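Local coordinates for protein DsbA-like disulfide oxidoreductase (Wolbachia endosymbiont of Drosophila melanogaster, PDB 6EEZ) that catalyses thiol-disulfide exchange and acts as a disulfide isomerase of the DsbA-like, thioredoxin-fold type, at residues 66-71 / 98-103; 83-88 / 94-99. One frame throughout, in Å; residues are numbered along the deposited sequence.

Contact 1 of 2, residues 66-71 / 98-103; sequences YIFRDA and DFHHAA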
# COMPACT_ATOMS: atom_id res chain seq x y z
N TYR A 66 -0.06 4.18 8.82
CA TYR A 66 0.17 4.01 7.40
C TYR A 66 -0.62 2.81 6.89
O TYR A 66 -0.34 1.67 7.24
CB TYR A 66 1.64 3.83 7.11
CG TYR A 66 2.01 3.95 5.63
CD1 TYR A 66 1.79 2.89 4.75
CD2 TYR A 66 2.59 5.11 5.14
CE1 TYR A 66 2.13 3.00 3.38
CE2 TYR A 66 2.93 5.22 3.79
CZ TYR A 66 2.70 4.17 2.93
OH TYR A 66 3.06 4.31 1.62
N ILE A 67 -1.61 3.09 6.05
CA ILE A 67 -2.44 2.06 5.44
C ILE A 67 -1.87 1.70 4.07
O ILE A 67 -1.46 2.59 3.33
CB ILE A 67 -3.90 2.53 5.32
CG1 ILE A 67 -4.43 2.85 6.70
CG2 ILE A 67 -4.77 1.49 4.61
CD1 ILE A 67 -5.78 3.48 6.70
N PHE A 68 -1.84 0.41 3.74
CA PHE A 68 -1.28 -0.09 2.47
C PHE A 68 -2.39 -0.50 1.53
O PHE A 68 -3.18 -1.40 1.84
CB PHE A 68 -0.36 -1.30 2.71
CG PHE A 68 0.81 -1.01 3.61
CD1 PHE A 68 1.95 -0.40 3.12
CD2 PHE A 68 0.75 -1.34 4.95
CE1 PHE A 68 3.04 -0.13 3.95
CE2 PHE A 68 1.84 -1.07 5.80
CZ PHE A 68 2.98 -0.46 5.29
N ARG A 69 -2.46 0.19 0.39
CA ARG A 69 -3.38 -0.17 -0.68
C ARG A 69 -2.67 -0.79 -1.86
O ARG A 69 -1.98 -0.12 -2.61
CB ARG A 69 -4.16 1.04 -1.13
CG ARG A 69 -5.12 1.49 -0.08
CD ARG A 69 -6.06 0.36 0.27
NE ARG A 69 -7.28 0.90 0.81
CZ ARG A 69 -8.42 1.06 0.15
NH1 ARG A 69 -8.55 0.66 -1.10
NH2 ARG A 69 -9.44 1.58 0.78
N ASP A 70 -2.86 -2.09 -1.99
CA ASP A 70 -2.28 -2.86 -3.07
C ASP A 70 -3.10 -2.60 -4.32
O ASP A 70 -4.26 -3.03 -4.39
CB ASP A 70 -2.25 -4.35 -2.71
CG ASP A 70 -1.18 -4.67 -1.68
OD1 ASP A 70 0.02 -4.58 -2.03
OD2 ASP A 70 -1.53 -4.98 -0.53
N ALA A 71 -2.52 -1.88 -5.27
CA ALA A 71 -3.26 -1.44 -6.46
C ALA A 71 -2.53 -1.89 -7.71
O ALA A 71 -1.95 -1.08 -8.43
CB ALA A 71 -3.42 0.06 -6.47
N ASP A 98 6.53 -7.39 5.97
CA ASP A 98 7.71 -8.15 5.56
C ASP A 98 7.56 -8.67 4.14
O ASP A 98 8.52 -8.63 3.36
CB ASP A 98 7.95 -9.32 6.50
CG ASP A 98 8.34 -8.87 7.87
OD1 ASP A 98 8.85 -7.74 7.99
OD2 ASP A 98 8.16 -9.64 8.82
N PHE A 99 6.38 -9.15 3.80
CA PHE A 99 6.12 -9.53 2.42
C PHE A 99 6.21 -8.27 1.57
O PHE A 99 6.89 -8.27 0.55
CB PHE A 99 4.76 -10.19 2.26
CG PHE A 99 4.51 -10.68 0.87
CD1 PHE A 99 4.93 -11.93 0.48
CD2 PHE A 99 3.91 -9.85 -0.07
CE1 PHE A 99 4.73 -12.37 -0.81
CE2 PHE A 99 3.71 -10.28 -1.37
CZ PHE A 99 4.12 -11.55 -1.74
N HIS A 100 5.54 -7.21 2.01
CA HIS A 100 5.51 -5.94 1.29
C HIS A 100 6.90 -5.47 0.90
O HIS A 100 7.16 -5.17 -0.27
CB HIS A 100 4.82 -4.87 2.17
CG HIS A 100 4.94 -3.47 1.66
ND1 HIS A 100 3.96 -2.87 0.89
CD2 HIS A 100 5.90 -2.53 1.84
CE1 HIS A 100 4.31 -1.63 0.61
NE2 HIS A 100 5.48 -1.39 1.18
N HIS A 101 7.79 -5.40 1.89
CA HIS A 101 9.11 -4.82 1.69
C HIS A 101 9.98 -5.74 0.83
O HIS A 101 10.77 -5.27 -0.01
CB HIS A 101 9.78 -4.54 3.03
CG HIS A 101 10.96 -3.63 2.93
ND1 HIS A 101 12.26 -4.10 2.96
CD2 HIS A 101 11.05 -2.29 2.77
CE1 HIS A 101 13.09 -3.08 2.84
NE2 HIS A 101 12.38 -1.97 2.72
N ALA A 102 9.85 -7.04 1.04
CA ALA A 102 10.57 -8.00 0.20
C ALA A 102 10.09 -7.93 -1.24
O ALA A 102 10.89 -8.04 -2.15
CB ALA A 102 10.41 -9.42 0.73
N ALA A 103 8.79 -7.74 -1.46
CA ALA A 103 8.28 -7.67 -2.82
C ALA A 103 8.84 -6.44 -3.51
O ALA A 103 9.25 -6.50 -4.68
CB ALA A 103 6.77 -7.65 -2.81
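Phe-68 of strand 65-70 meets His-100 of helix 96-105, and this one pair of rings bridges a backbone separation of 9.0 Å between the CA atoms of Phe-68 and His-100. Starting at the head of the strand segment, Tyr-66 has its CB directed at the helix, but the side chain ends short of it. Its work is on its neighbour: Tyr-66 CD1 lies 3.4 Å above the plane of the Phe-68 ring, near the rim, so that the aromatic two positions further on is backed within its own strand. Ile-67 shares backbone hydrogen bonds with Ala-37 and Gly-39 of strand 36-41, which hold the strand in the sheet. Phe-68 then makes the crossing. With CG anti to the carbonyl carbon (chi1 -60°), the ring leans toward the helix and presents its CD1-CE1 side to one face of His-100. Phe-68 CD1 is 3.7 Å from His-100 CE1, and Phe-68 CE1 is 3.9 Å from His-100 NE2. The result is a tilted edge-to-face pair, centroids of the Phe-68 and His-100 rings 4.7 Å apart and planes at 51°. In the DsbA family a helical domain is inserted into the thioredoxin fold, and here an inner strand of the thioredoxin sheet meets a helix of that insertion. CG of His-100 stands anti to its own backbone N (chi1 170°), which extends the imidazole out to Phe-68. The imidazole also lies near, without touching, the disulfide-bonded pair Cys-45 and Cys-48, the presumed redox site. Further along, Asp-70 ends with OD1 5.2 Å from His-100 ND1, too far for a direct bond. Asp-70 OD2 is hydrogen-bonded to Tyr-96 OH.

Contact 2 of 2, residues 83-88 / 94-99; sequences KSALAV and EKYFDF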
# COMPACT_ATOMS: atom_id res chain seq x y z
N LYS A 83 -1.99 -10.21 -4.63
CA LYS A 83 -2.86 -11.22 -4.03
C LYS A 83 -2.13 -11.99 -2.92
O LYS A 83 -2.72 -12.34 -1.88
CB LYS A 83 -3.34 -12.23 -5.08
CG LYS A 83 -4.27 -11.67 -6.17
CD LYS A 83 -5.74 -11.95 -5.87
CE LYS A 83 -6.66 -11.48 -6.99
NZ LYS A 83 -7.72 -12.48 -7.31
N SER A 84 -0.86 -12.28 -3.16
CA SER A 84 -0.05 -13.05 -2.23
C SER A 84 0.17 -12.23 -0.95
O SER A 84 0.06 -12.75 0.17
CB SER A 84 1.28 -13.43 -2.90
OG SER A 84 1.08 -14.15 -4.11
N ALA A 85 0.43 -10.94 -1.12
CA ALA A 85 0.61 -10.03 0.00
C ALA A 85 -0.58 -10.09 0.95
O ALA A 85 -0.42 -10.24 2.16
CB ALA A 85 0.81 -8.61 -0.49
N LEU A 86 -1.78 -9.97 0.41
CA LEU A 86 -2.95 -10.01 1.28
C LEU A 86 -3.16 -11.43 1.83
O LEU A 86 -3.74 -11.59 2.90
CB LEU A 86 -4.19 -9.52 0.55
CG LEU A 86 -4.18 -8.01 0.30
CD1 LEU A 86 -5.38 -7.58 -0.56
CD2 LEU A 86 -4.21 -7.28 1.62
N ALA A 87 -2.69 -12.46 1.13
CA ALA A 87 -2.87 -13.82 1.61
C ALA A 87 -2.03 -14.04 2.87
O ALA A 87 -2.42 -14.79 3.77
CB ALA A 87 -2.48 -14.83 0.55
N VAL A 88 -0.90 -13.35 2.93
CA VAL A 88 -0.06 -13.30 4.12
C VAL A 88 -0.73 -12.49 5.24
O VAL A 88 -0.75 -12.90 6.40
CB VAL A 88 1.32 -12.69 3.77
CG1 VAL A 88 2.10 -12.30 5.03
CG2 VAL A 88 2.11 -13.65 2.92
N GLU A 94 1.23 -9.27 11.18
CA GLU A 94 2.56 -8.80 11.56
C GLU A 94 3.59 -9.12 10.49
O GLU A 94 4.72 -8.63 10.53
CB GLU A 94 2.99 -9.42 12.90
CG GLU A 94 1.95 -9.32 14.01
CD GLU A 94 2.40 -8.44 15.18
OE1 GLU A 94 2.57 -8.97 16.31
OE2 GLU A 94 2.57 -7.21 14.97
N LYS A 95 3.20 -9.97 9.53
CA LYS A 95 4.10 -10.40 8.47
C LYS A 95 3.80 -9.67 7.16
O LYS A 95 4.55 -9.80 6.18
CB LYS A 95 3.98 -11.92 8.28
CG LYS A 95 4.45 -12.74 9.50
CD LYS A 95 5.84 -13.31 9.31
CE LYS A 95 6.51 -13.74 10.62
NZ LYS A 95 6.85 -15.19 10.60
N TYR A 96 2.72 -8.88 7.13
CA TYR A 96 2.34 -8.23 5.88
C TYR A 96 3.44 -7.26 5.44
O TYR A 96 3.81 -7.27 4.27
CB TYR A 96 1.01 -7.48 5.99
CG TYR A 96 0.77 -6.66 4.74
CD1 TYR A 96 0.18 -7.22 3.62
CD2 TYR A 96 1.19 -5.35 4.66
CE1 TYR A 96 0.00 -6.49 2.48
CE2 TYR A 96 1.02 -4.62 3.54
CZ TYR A 96 0.42 -5.18 2.45
OH TYR A 96 0.26 -4.40 1.32
N PHE A 97 3.96 -6.44 6.34
CA PHE A 97 4.99 -5.49 5.94
C PHE A 97 6.25 -6.20 5.43
O PHE A 97 6.96 -5.67 4.56
CB PHE A 97 5.36 -4.53 7.07
CG PHE A 97 6.38 -3.49 6.66
CD1 PHE A 97 5.97 -2.30 6.06
CD2 PHE A 97 7.75 -3.71 6.86
CE1 PHE A 97 6.90 -1.34 5.68
CE2 PHE A 97 8.68 -2.77 6.47
CZ PHE A 97 8.26 -1.58 5.88
N ASP A 98 6.53 -7.39 5.97
CA ASP A 98 7.71 -8.15 5.56
C ASP A 98 7.56 -8.67 4.14
O ASP A 98 8.52 -8.63 3.36
CB ASP A 98 7.95 -9.32 6.50
CG ASP A 98 8.34 -8.87 7.87
OD1 ASP A 98 8.85 -7.74 7.99
OD2 ASP A 98 8.16 -9.64 8.82
N PHE A 99 6.38 -9.15 3.80
CA PHE A 99 6.12 -9.53 2.42
C PHE A 99 6.21 -8.27 1.57
O PHE A 99 6.89 -8.27 0.55
CB PHE A 99 4.76 -10.19 2.26
CG PHE A 99 4.51 -10.68 0.87
CD1 PHE A 99 4.93 -11.93 0.48
CD2 PHE A 99 3.91 -9.85 -0.07
CE1 PHE A 99 4.73 -12.37 -0.81
CE2 PHE A 99 3.71 -10.28 -1.37
CZ PHE A 99 4.12 -11.55 -1.74
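Phe-99 lays its ring against the backbone of helix 76-91 at Ala-85, where the CA atoms of Ala-85 and Phe-99 are 6.0 Å apart. CG of Phe-99 is anti to the backbone N (chi1 -176°), which carries the ring straight across. Phe-99 CD2 is 3.3 Å from Ala-85 CA, and CE2 of the same ring is 3.4 Å from Ala-85 N. At the far end, Phe-99 CZ meets Ser-84 CB at 3.6 Å, while the carbonyl carbon of Ser-84 sits over one face.

Val-88 divides its two methyls between partners. CG2 brushes Phe-99 CD1, and CG1 rests 3.7 Å from Lys-95 O. The Lys-95 side chain crosses that of Val-88 at about a right angle, Lys-95 CB lying 3.8 Å from Val-88 CG1.

Tyr-96 reaches Ala-85 from a different direction, roughly at right angles to Phe-99. The carbonyl O of Ala-85 approaches the ring edge, close to its plane and 3.4 Å from Tyr-96 CD1, and Ala-85 CB touches Tyr-96 CE1 at 3.7 Å. This packing joins two consecutive helices linked by a short loop, a helical hairpin within the inserted helical domain of DsbA-like proteins.

How the contacts relate
The two contacts have centres about 7 Å apart and share helix 96-105, contact 2 using its start and contact 1 the turns that follow. Their segments overlap at Asp-98 and Phe-99, of which Phe-99 touches only in contact 2. Along the chain, strand 65-70 leads to helix 76-91 and then to the shared helix, which packs on both preceding elements. They also touch directly: Phe-68 CZ lies 3.6 Å from Phe-97 CD1, and Phe-68 CB lies 3.5 Å from Tyr-96 OH. Contact 2 packs helix 76-91 against helix 96-105, while contact 1 places helix 96-105 against strand 65-70 of the thioredoxin sheet.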